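Local coordinates for uncharacterized ATP-binding protein MJ1010 (Methanocaldococcus jannaschii DSM 2661, PDB 3BJO) that is of unknown function but probably binds ATP, its C-terminal domain being assigned to the helix-turn-helix clan, at residues K57-V62 / T87-S92; M13-K18 / F93-A98; L53-Y58 / N97-V102. One frame throughout, in Å; residues are numbered along the deposited sequence.

Contact 1 (K57-V62 / T87-S92). With FMT (formic acid), chain B.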
loop_
_atom_site.group_PDB
_atom_site.type_symbol
_atom_site.label_atom_id
_atom_site.label_comp_id
_atom_site.label_asym_id
_atom_site.label_seq_id
_atom_site.Cartn_x
_atom_site.Cartn_y
_atom_site.Cartn_z
ATOM N N LYS A 57 10.481 -5.816 4.593
ATOM C CA LYS A 57 9.960 -7.168 4.453
ATOM C C LYS A 57 8.812 -7.208 3.481
ATOM O O LYS A 57 7.900 -6.389 3.585
ATOM C CB LYS A 57 9.493 -7.695 5.800
ATOM C CG LYS A 57 9.579 -9.196 5.895
ATOM C CD LYS A 57 8.860 -9.661 7.156
ATOM C CE LYS A 57 9.051 -11.157 7.389
ATOM N NZ LYS A 57 8.914 -11.981 6.154
ATOM N N TYR A 58 8.850 -8.150 2.531
ATOM C CA TYR A 58 7.873 -8.150 1.442
ATOM C C TYR A 58 6.511 -8.582 1.945
ATOM O O TYR A 58 5.499 -8.077 1.497
ATOM C CB TYR A 58 8.327 -9.049 0.270
ATOM C CG TYR A 58 7.480 -8.973 -0.989
ATOM C CD1 TYR A 58 7.505 -7.857 -1.792
ATOM C CD2 TYR A 58 6.713 -10.063 -1.407
ATOM C CE1 TYR A 58 6.740 -7.781 -2.999
ATOM C CE2 TYR A 58 5.948 -10.017 -2.611
ATOM C CZ TYR A 58 5.966 -8.860 -3.390
ATOM O OH TYR A 58 5.216 -8.780 -4.565
ATOM N N GLU A 59 6.497 -9.481 2.919
ATOM C CA GLU A 59 5.264 -10.107 3.365
ATOM C C GLU A 59 5.005 -9.812 4.833
ATOM O O GLU A 59 5.827 -10.144 5.694
ATOM C CB GLU A 59 5.325 -11.625 3.134
ATOM C CG GLU A 59 4.020 -12.349 3.470
ATOM C CD GLU A 59 4.073 -13.869 3.199
ATOM O OE1 GLU A 59 5.189 -14.461 3.163
ATOM O OE2 GLU A 59 2.981 -14.477 3.050
ATOM N N ILE A 60 3.856 -9.198 5.107
ATOM C CA ILE A 60 3.540 -8.696 6.463
ATOM C C ILE A 60 2.305 -9.346 7.105
ATOM O O ILE A 60 1.267 -9.470 6.483
ATOM C CB ILE A 60 3.400 -7.156 6.477
ATOM C CG1 ILE A 60 4.750 -6.469 6.131
ATOM C CG2 ILE A 60 2.870 -6.615 7.874
ATOM C CD1 ILE A 60 5.917 -6.757 7.130
ATOM N N GLU A 61 2.424 -9.728 8.363
ATOM C CA GLU A 61 1.281 -10.302 9.111
ATOM C C GLU A 61 0.125 -9.330 9.333
ATOM O O GLU A 61 0.338 -8.189 9.800
ATOM C CB GLU A 61 1.777 -10.837 10.435
ATOM C CG GLU A 61 2.598 -12.138 10.261
ATOM C CD GLU A 61 3.395 -12.486 11.475
ATOM O OE1 GLU A 61 3.360 -11.733 12.452
ATOM O OE2 GLU A 61 4.072 -13.525 11.463
ATOM N N VAL A 62 -1.101 -9.768 9.014
ATOM C CA VAL A 62 -2.257 -8.878 9.163
ATOM C C VAL A 62 -2.451 -8.430 10.631
ATOM O O VAL A 62 -3.060 -7.402 10.888
ATOM C CB VAL A 62 -3.573 -9.497 8.667
ATOM C CG1 VAL A 62 -3.515 -9.783 7.196
ATOM C CG2 VAL A 62 -3.956 -10.772 9.455
ATOM N N THR A 87 -1.493 -12.915 6.031
ATOM C CA THR A 87 -0.429 -11.994 5.613
ATOM C C THR A 87 -0.905 -11.087 4.464
ATOM O O THR A 87 -1.944 -11.343 3.821
ATOM C CB THR A 87 0.877 -12.744 5.208
ATOM O OG1 THR A 87 0.604 -13.549 4.059
ATOM C CG2 THR A 87 1.414 -13.680 6.346
ATOM N N LEU A 88 -0.129 -10.037 4.208
ATOM C CA LEU A 88 -0.404 -9.101 3.163
ATOM C C LEU A 88 0.915 -8.943 2.397
ATOM O O LEU A 88 2.020 -9.128 2.990
ATOM C CB LEU A 88 -0.812 -7.755 3.796
ATOM C CG LEU A 88 -2.158 -7.658 4.494
ATOM C CD1 LEU A 88 -2.034 -6.719 5.742
ATOM C CD2 LEU A 88 -3.189 -7.115 3.474
ATOM N N LYS A 89 0.825 -8.612 1.105
ATOM C CA LYS A 89 2.027 -8.292 0.315
ATOM C C LYS A 89 1.665 -7.111 -0.569
ATOM O O LYS A 89 0.496 -6.922 -0.844
ATOM C CB LYS A 89 2.447 -9.474 -0.597
ATOM C CG LYS A 89 2.959 -10.757 0.119
ATOM C CD LYS A 89 3.313 -11.894 -0.920
ATOM C CE LYS A 89 3.781 -13.189 -0.233
ATOM N NZ LYS A 89 4.041 -14.311 -1.238
ATOM N N PRO A 90 2.660 -6.339 -1.055
ATOM C CA PRO A 90 2.353 -5.322 -2.067
ATOM C C PRO A 90 1.752 -5.966 -3.325
ATOM O O PRO A 90 2.021 -7.132 -3.593
ATOM C CB PRO A 90 3.726 -4.693 -2.389
ATOM C CG PRO A 90 4.577 -4.990 -1.183
ATOM C CD PRO A 90 4.097 -6.360 -0.703
ATOM N N GLN A 91 0.909 -5.241 -4.061
ATOM C CA GLN A 91 0.229 -5.871 -5.206
ATOM C C GLN A 91 1.154 -6.159 -6.339
ATOM O O GLN A 91 0.807 -6.928 -7.215
ATOM C CB GLN A 91 -0.960 -5.071 -5.713
ATOM C CG GLN A 91 -2.167 -5.320 -4.881
ATOM C CD GLN A 91 -3.441 -5.177 -5.636
ATOM O OE1 GLN A 91 -3.427 -4.995 -6.869
ATOM N NE2 GLN A 91 -4.580 -5.263 -4.908
ATOM N N SER A 92 2.340 -5.556 -6.316
ATOM C CA SER A 92 3.393 -5.867 -7.316
ATOM C C SER A 92 4.719 -5.427 -6.755
ATOM O O SER A 92 4.739 -4.761 -5.718
ATOM C CB SER A 92 3.112 -5.192 -8.665
ATOM O OG SER A 92 3.525 -3.851 -8.639
HETATM C C FMT B . 5.829 -10.460 9.486
HETATM O O1 FMT B . 5.005 -9.551 9.608
HETATM O O2 FMT B . 5.780 -11.319 8.615
#
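I60 and L88 form an antiparallel hydrogen-bonded pair, with I60 N to L88 O at 2.8 Å and L88 N to I60 O at 2.7 Å; E61 and T87 follow as a non-hydrogen-bonded pair. The extended side chain of E59, its CG anti to the backbone N (chi1 -175°), runs across to T87. T87 OG1 donates to E59 OE2 at 2.7 Å, on the anti side of the carboxylate and 21° out of its plane. R85 forms a salt bridge with the same oxygen. K89 CE packs beside E59 CD, but K89 NZ stays 4.4 Å from E59 OE2, too far for a salt bridge. P90 CD sits over one face of the Y58 ring, 4.0 Å from its centroid, a CH-pi contact. L88, on the sheet face opposite T87, meets V62, with L88 CG to V62 CG1 at 3.7 Å and the two side chains nearly perpendicular. E61 N donates to O1 of a formic acid, likely a crystallisation additive, at 2.9 Å. The contact thus joins edge strand 60-61 to 87-90 by few backbone bonds. E59 OE2, gripped by a hydroxyl and an arginine, is likely to stay charged.

Contact 2 (M13-K18 / F93-A98)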
loop_
_atom_site.group_PDB
_atom_site.type_symbol
_atom_site.label_atom_id
_atom_site.label_comp_id
_atom_site.label_asym_id
_atom_site.label_seq_id
_atom_site.Cartn_x
_atom_site.Cartn_y
_atom_site.Cartn_z
HETATM N N MSE A 13 9.120 4.278 -11.844
HETATM C CA MSE A 13 8.874 5.713 -11.638
HETATM C C MSE A 13 7.389 6.052 -11.659
HETATM O O MSE A 13 6.898 6.820 -10.820
HETATM C CB MSE A 13 9.600 6.563 -12.694
HETATM C CG MSE A 13 11.125 6.537 -12.647
HETATM SE SE MSE A 13 11.935 6.720 -10.806
HETATM C CE MSE A 13 11.222 8.485 -10.298
ATOM N N ASP A 14 6.670 5.516 -12.633
ATOM C CA ASP A 14 5.233 5.687 -12.689
ATOM C C ASP A 14 4.563 5.277 -11.377
ATOM O O ASP A 14 3.654 5.954 -10.934
ATOM C CB ASP A 14 4.659 4.842 -13.842
ATOM C CG ASP A 14 3.150 4.965 -13.980
ATOM O OD1 ASP A 14 2.674 6.081 -14.340
ATOM O OD2 ASP A 14 2.455 3.915 -13.782
ATOM N N GLU A 15 4.983 4.157 -10.779
ATOM C CA GLU A 15 4.298 3.640 -9.625
ATOM C C GLU A 15 4.663 4.506 -8.441
ATOM O O GLU A 15 3.868 4.667 -7.563
ATOM C CB GLU A 15 4.655 2.181 -9.320
ATOM C CG GLU A 15 4.085 1.654 -7.923
ATOM C CD GLU A 15 2.577 1.913 -7.728
ATOM O OE1 GLU A 15 1.832 1.921 -8.739
ATOM O OE2 GLU A 15 2.141 2.159 -6.581
ATOM N N ILE A 16 5.870 5.067 -8.435
ATOM C CA ILE A 16 6.250 6.061 -7.448
ATOM C C ILE A 16 5.342 7.301 -7.493
ATOM O O ILE A 16 4.896 7.771 -6.437
ATOM C CB ILE A 16 7.779 6.448 -7.525
ATOM C CG1 ILE A 16 8.637 5.304 -6.945
ATOM C CG2 ILE A 16 8.075 7.770 -6.734
ATOM C CD1 ILE A 16 10.126 5.433 -7.163
ATOM N N SER A 17 5.068 7.831 -8.683
ATOM C CA SER A 17 4.164 8.961 -8.812
ATOM C C SER A 17 2.791 8.565 -8.321
ATOM O O SER A 17 2.123 9.340 -7.650
ATOM C CB SER A 17 4.018 9.427 -10.277
ATOM O OG SER A 17 5.301 9.611 -10.831
ATOM N N LYS A 18 2.362 7.363 -8.661
ATOM C CA LYS A 18 1.048 6.899 -8.255
ATOM C C LYS A 18 0.925 6.784 -6.734
ATOM O O LYS A 18 -0.079 7.169 -6.139
ATOM C CB LYS A 18 0.727 5.551 -8.926
ATOM C CG LYS A 18 0.136 5.727 -10.322
ATOM C CD LYS A 18 -0.012 4.396 -11.094
ATOM C CE LYS A 18 -0.432 4.745 -12.533
ATOM N NZ LYS A 18 -0.130 3.709 -13.601
ATOM N N PHE A 93 5.822 -5.811 -7.398
ATOM C CA PHE A 93 7.143 -5.382 -6.920
ATOM C C PHE A 93 7.348 -3.886 -7.196
ATOM O O PHE A 93 8.232 -3.251 -6.565
ATOM C CB PHE A 93 8.307 -6.177 -7.538
ATOM C CG PHE A 93 8.228 -7.680 -7.338
ATOM C CD1 PHE A 93 8.548 -8.274 -6.099
ATOM C CD2 PHE A 93 7.853 -8.521 -8.411
ATOM C CE1 PHE A 93 8.496 -9.669 -5.917
ATOM C CE2 PHE A 93 7.805 -9.952 -8.235
ATOM C CZ PHE A 93 8.124 -10.508 -6.980
ATOM N N LEU A 94 6.581 -3.332 -8.143
ATOM C CA LEU A 94 6.611 -1.870 -8.412
ATOM C C LEU A 94 6.059 -1.144 -7.193
ATOM O O LEU A 94 6.597 -0.111 -6.795
ATOM C CB LEU A 94 5.754 -1.480 -9.640
ATOM C CG LEU A 94 5.998 -2.161 -11.001
ATOM C CD1 LEU A 94 4.941 -1.740 -12.070
ATOM C CD2 LEU A 94 7.412 -1.798 -11.530
ATOM N N VAL A 95 4.966 -1.685 -6.625
ATOM C CA VAL A 95 4.376 -1.123 -5.423
ATOM C C VAL A 95 5.410 -1.233 -4.301
ATOM O O VAL A 95 5.647 -0.254 -3.619
ATOM C CB VAL A 95 3.000 -1.782 -5.033
ATOM C CG1 VAL A 95 2.534 -1.205 -3.705
ATOM C CG2 VAL A 95 1.893 -1.546 -6.162
ATOM N N TRP A 96 6.018 -2.416 -4.110
ATOM C CA TRP A 96 7.062 -2.569 -3.076
ATOM C C TRP A 96 8.183 -1.548 -3.191
ATOM O O TRP A 96 8.554 -0.868 -2.210
ATOM C CB TRP A 96 7.644 -3.991 -3.081
ATOM C CG TRP A 96 8.389 -4.353 -1.819
ATOM C CD1 TRP A 96 8.034 -4.057 -0.517
ATOM C CD2 TRP A 96 9.605 -5.099 -1.736
ATOM N NE1 TRP A 96 8.972 -4.568 0.367
ATOM C CE2 TRP A 96 9.942 -5.210 -0.348
ATOM C CE3 TRP A 96 10.449 -5.688 -2.698
ATOM C CZ2 TRP A 96 11.086 -5.904 0.103
ATOM C CZ3 TRP A 96 11.601 -6.347 -2.253
ATOM C CH2 TRP A 96 11.907 -6.450 -0.864
ATOM N N ASN A 97 8.759 -1.462 -4.393
ATOM C CA ASN A 97 9.821 -0.519 -4.623
ATOM C C ASN A 97 9.359 0.904 -4.273
ATOM O O ASN A 97 10.087 1.664 -3.653
ATOM C CB ASN A 97 10.277 -0.561 -6.079
ATOM C CG ASN A 97 11.393 0.434 -6.345
ATOM O OD1 ASN A 97 12.512 0.284 -5.824
ATOM N ND2 ASN A 97 11.061 1.518 -7.079
ATOM N N ALA A 98 8.160 1.282 -4.706
ATOM C CA ALA A 98 7.666 2.632 -4.431
ATOM C C ALA A 98 7.595 2.895 -2.900
ATOM O O ALA A 98 8.064 3.930 -2.385
ATOM C CB ALA A 98 6.322 2.803 -5.118
#
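E15 and I16 of helix 3-24 pack on L94, V95 and A98 of helix 93-102. The two short axes come within 8.5 Å and cross at -63°. The tight part lies around E15. Its CG is anti to the backbone N (chi1 171°), and a bend at chi2 (51°) then turns the chain. E15 CG rests on the backbone of the other helix, 3.3 Å from L94 O. It also touches the A98 methyl, with E15 CG to A98 CB at 3.8 Å. E15 CB lies against L94 CB, and the carboxylate crosses V95 at a slant, with E15 OE2 3.7 Å from V95 CG2. I16 packs beside it, I16 CG1 meeting A98 CB at 3.9 Å. A98 offers only a methyl, so the backbones come close there, with A98 CA 4.8 Å from I16 CA. An alanine in place of E15 would keep the CB contact with L94 but remove CG and the carboxylate, and would probably leave L94 O less covered and a gap beside A98 CB and V95 CG2. The packing is looser towards N97, where I16 CD1 is 4.0 Å from N97 ND2; the polar partner of N97 is R101, through OD1. This is helix-on-helix packing with a small residue at the crossing. It joins the long N-terminal helix to the C-terminal one in a domain assigned to the helix-turn-helix clan.

Contact 3 (L53-Y58 / N97-V102); sequences LFKGKY and NAIKRV
F54 and K55, just after helix 44-52, face I99 and K100 of helix 93-102. The contact is light, and its nearest backbone pair is K55 CA to K100 CA at 5.0 Å. F54 starts towards the helix but ends elsewhere. Its CB bond points toward helix 93-102, and F54 CB lies 4.2 Å from I99 CD1. Its CG is anti to the carbonyl carbon (chi1 -71°), and the ring is carried away from the helix to pack on I60, L88 and P90. Y58 O meets that ring at the edge, in its plane. K55 lies across I99 at a slant. K55 CG is 4.1 Å from I99 CG2 and equally far from I99 O, so the methylene is shared between the methyl and the backbone carbonyl. The tip of K55 has a partner beyond both segments, since NZ donates to L103 O. K100 reaches the K55 backbone instead. Its chain bends at chi3 (88°), which brings K100 CE to 3.7 Å from K55 O. W96 NE1 bonds to F54 O. Within the helix, R101 NH2 gives a hydrogen bond to N97 OD1 at 2.7 Å, with N97 OD1 almost in the guanidinium plane but the donor tilted 33° from the N97 carbonyl plane. K100 CB lies over one face of that guanidinium, toward the rim, 3.7 Å above its plane. The contact itself is therefore mainly alkyl packing. The charged ends find partners around it: K55 NZ is held by L103 O, and the K100 charge lies against W96 in a cation-pi contact.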
loop_
_atom_site.group_PDB
_atom_site.type_symbol
_atom_site.label_atom_id
_atom_site.label_comp_id
_atom_site.label_asym_id
_atom_site.label_seq_id
_atom_site.Cartn_x
_atom_site.Cartn_y
_atom_site.Cartn_z
ATOM N N LEU A 53 5.879 -0.766 7.269
ATOM C CA LEU A 53 6.255 -2.124 7.708
ATOM C C LEU A 53 6.863 -2.905 6.530
ATOM O O LEU A 53 7.691 -3.799 6.707
ATOM C CB LEU A 53 5.046 -2.877 8.280
ATOM C CG LEU A 53 4.532 -2.481 9.673
ATOM C CD1 LEU A 53 3.230 -3.269 10.036
ATOM C CD2 LEU A 53 5.594 -2.696 10.779
ATOM N N PHE A 54 6.455 -2.536 5.328
ATOM C CA PHE A 54 6.897 -3.238 4.137
ATOM C C PHE A 54 8.265 -2.734 3.662
ATOM O O PHE A 54 8.791 -3.219 2.655
ATOM C CB PHE A 54 5.856 -3.029 3.027
ATOM C CG PHE A 54 4.553 -3.777 3.275
ATOM C CD1 PHE A 54 4.378 -5.082 2.789
ATOM C CD2 PHE A 54 3.537 -3.207 4.041
ATOM C CE1 PHE A 54 3.173 -5.810 3.055
ATOM C CE2 PHE A 54 2.321 -3.918 4.288
ATOM C CZ PHE A 54 2.148 -5.216 3.786
ATOM N N LYS A 55 8.861 -1.777 4.374
ATOM C CA LYS A 55 10.179 -1.266 3.955
ATOM C C LYS A 55 11.256 -2.328 4.105
ATOM O O LYS A 55 12.132 -2.437 3.263
ATOM C CB LYS A 55 10.567 0.024 4.686
ATOM C CG LYS A 55 9.888 1.284 4.075
ATOM C CD LYS A 55 10.054 2.479 4.982
ATOM C CE LYS A 55 11.470 3.005 4.890
ATOM N NZ LYS A 55 11.775 3.917 5.999
ATOM N N GLY A 56 11.171 -3.146 5.136
ATOM C CA GLY A 56 12.159 -4.172 5.297
ATOM C C GLY A 56 11.707 -5.608 5.077
ATOM O O GLY A 56 12.474 -6.530 5.359
ATOM N N LYS A 57 10.481 -5.816 4.593
ATOM C CA LYS A 57 9.960 -7.168 4.453
ATOM C C LYS A 57 8.812 -7.208 3.481
ATOM O O LYS A 57 7.900 -6.389 3.585
ATOM C CB LYS A 57 9.493 -7.695 5.800
ATOM C CG LYS A 57 9.579 -9.196 5.895
ATOM C CD LYS A 57 8.860 -9.661 7.156
ATOM C CE LYS A 57 9.051 -11.157 7.389
ATOM N NZ LYS A 57 8.914 -11.981 6.154
ATOM N N TYR A 58 8.850 -8.150 2.531
ATOM C CA TYR A 58 7.873 -8.150 1.442
ATOM C C TYR A 58 6.511 -8.582 1.945
ATOM O O TYR A 58 5.499 -8.077 1.497
ATOM C CB TYR A 58 8.327 -9.049 0.270
ATOM C CG TYR A 58 7.480 -8.973 -0.989
ATOM C CD1 TYR A 58 7.505 -7.857 -1.792
ATOM C CD2 TYR A 58 6.713 -10.063 -1.407
ATOM C CE1 TYR A 58 6.740 -7.781 -2.999
ATOM C CE2 TYR A 58 5.948 -10.017 -2.611
ATOM C CZ TYR A 58 5.966 -8.860 -3.390
ATOM O OH TYR A 58 5.216 -8.780 -4.565
ATOM N N ASN A 97 8.759 -1.462 -4.393
ATOM C CA ASN A 97 9.821 -0.519 -4.623
ATOM C C ASN A 97 9.359 0.904 -4.273
ATOM O O ASN A 97 10.087 1.664 -3.653
ATOM C CB ASN A 97 10.277 -0.561 -6.079
ATOM C CG ASN A 97 11.393 0.434 -6.345
ATOM O OD1 ASN A 97 12.512 0.284 -5.824
ATOM N ND2 ASN A 97 11.061 1.518 -7.079
ATOM N N ALA A 98 8.160 1.282 -4.706
ATOM C CA ALA A 98 7.666 2.632 -4.431
ATOM C C ALA A 98 7.595 2.895 -2.900
ATOM O O ALA A 98 8.064 3.930 -2.385
ATOM C CB ALA A 98 6.322 2.803 -5.118
ATOM N N ILE A 99 7.029 1.958 -2.145
ATOM C CA ILE A 99 7.020 2.093 -0.694
ATOM C C ILE A 99 8.443 2.365 -0.121
ATOM O O ILE A 99 8.656 3.271 0.717
ATOM C CB ILE A 99 6.401 0.834 -0.008
ATOM C CG1 ILE A 99 4.901 0.748 -0.298
ATOM C CG2 ILE A 99 6.704 0.810 1.533
ATOM C CD1 ILE A 99 4.324 -0.680 -0.065
ATOM N N LYS A 100 9.410 1.578 -0.568
ATOM C CA LYS A 100 10.794 1.671 -0.078
ATOM C C LYS A 100 11.467 3.001 -0.489
ATOM O O LYS A 100 12.346 3.505 0.202
ATOM C CB LYS A 100 11.631 0.505 -0.633
ATOM C CG LYS A 100 11.168 -0.912 -0.203
ATOM C CD LYS A 100 11.908 -2.025 -0.989
ATOM C CE LYS A 100 13.212 -2.427 -0.313
ATOM N NZ LYS A 100 13.697 -3.782 -0.752
ATOM N N ARG A 101 11.062 3.536 -1.636
ATOM C CA ARG A 101 11.611 4.798 -2.127
ATOM C C ARG A 101 10.933 6.020 -1.514
ATOM O O ARG A 101 11.548 7.049 -1.376
ATOM C CB ARG A 101 11.474 4.876 -3.650
ATOM C CG ARG A 101 12.783 4.738 -4.419
ATOM C CD ARG A 101 13.289 3.327 -4.489
ATOM N NE ARG A 101 14.159 2.990 -3.366
ATOM C CZ ARG A 101 14.499 1.742 -3.001
ATOM N NH1 ARG A 101 15.301 1.563 -1.948
ATOM N NH2 ARG A 101 14.028 0.668 -3.657
ATOM N N VAL A 102 9.660 5.898 -1.157
ATOM C CA VAL A 102 8.829 7.062 -0.781
ATOM C C VAL A 102 8.683 7.163 0.744
ATOM O O VAL A 102 8.715 8.253 1.285
ATOM C CB VAL A 102 7.430 7.023 -1.492
ATOM C CG1 VAL A 102 6.484 8.120 -1.019
ATOM C CG2 VAL A 102 7.597 7.092 -2.995
#

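Along the chain the segments run 13-18, 53-58 and 57-62, 87-92, 93-98 and 97-102. Contact 1 is nested inside the loop closed by contact 2. The centres of contacts 1 and 2 lie about 15 Å apart, and contact 3 is about 10 Å from each. Contact 1 joins two strands of the three-stranded sheet. Contacts 2 and 3 use overlapping parts of helix 93-102, which follows strand 87-90 after a short turn. Contact 3 shares K57 and Y58 with contact 1, and N97 and A98 with contact 2. The Y58 ring meets W96 edge-to-face and also touches F93. The C-terminal helix thus ties the N-terminal helix to the sheet and to the loop after helix 44-52 within one domain.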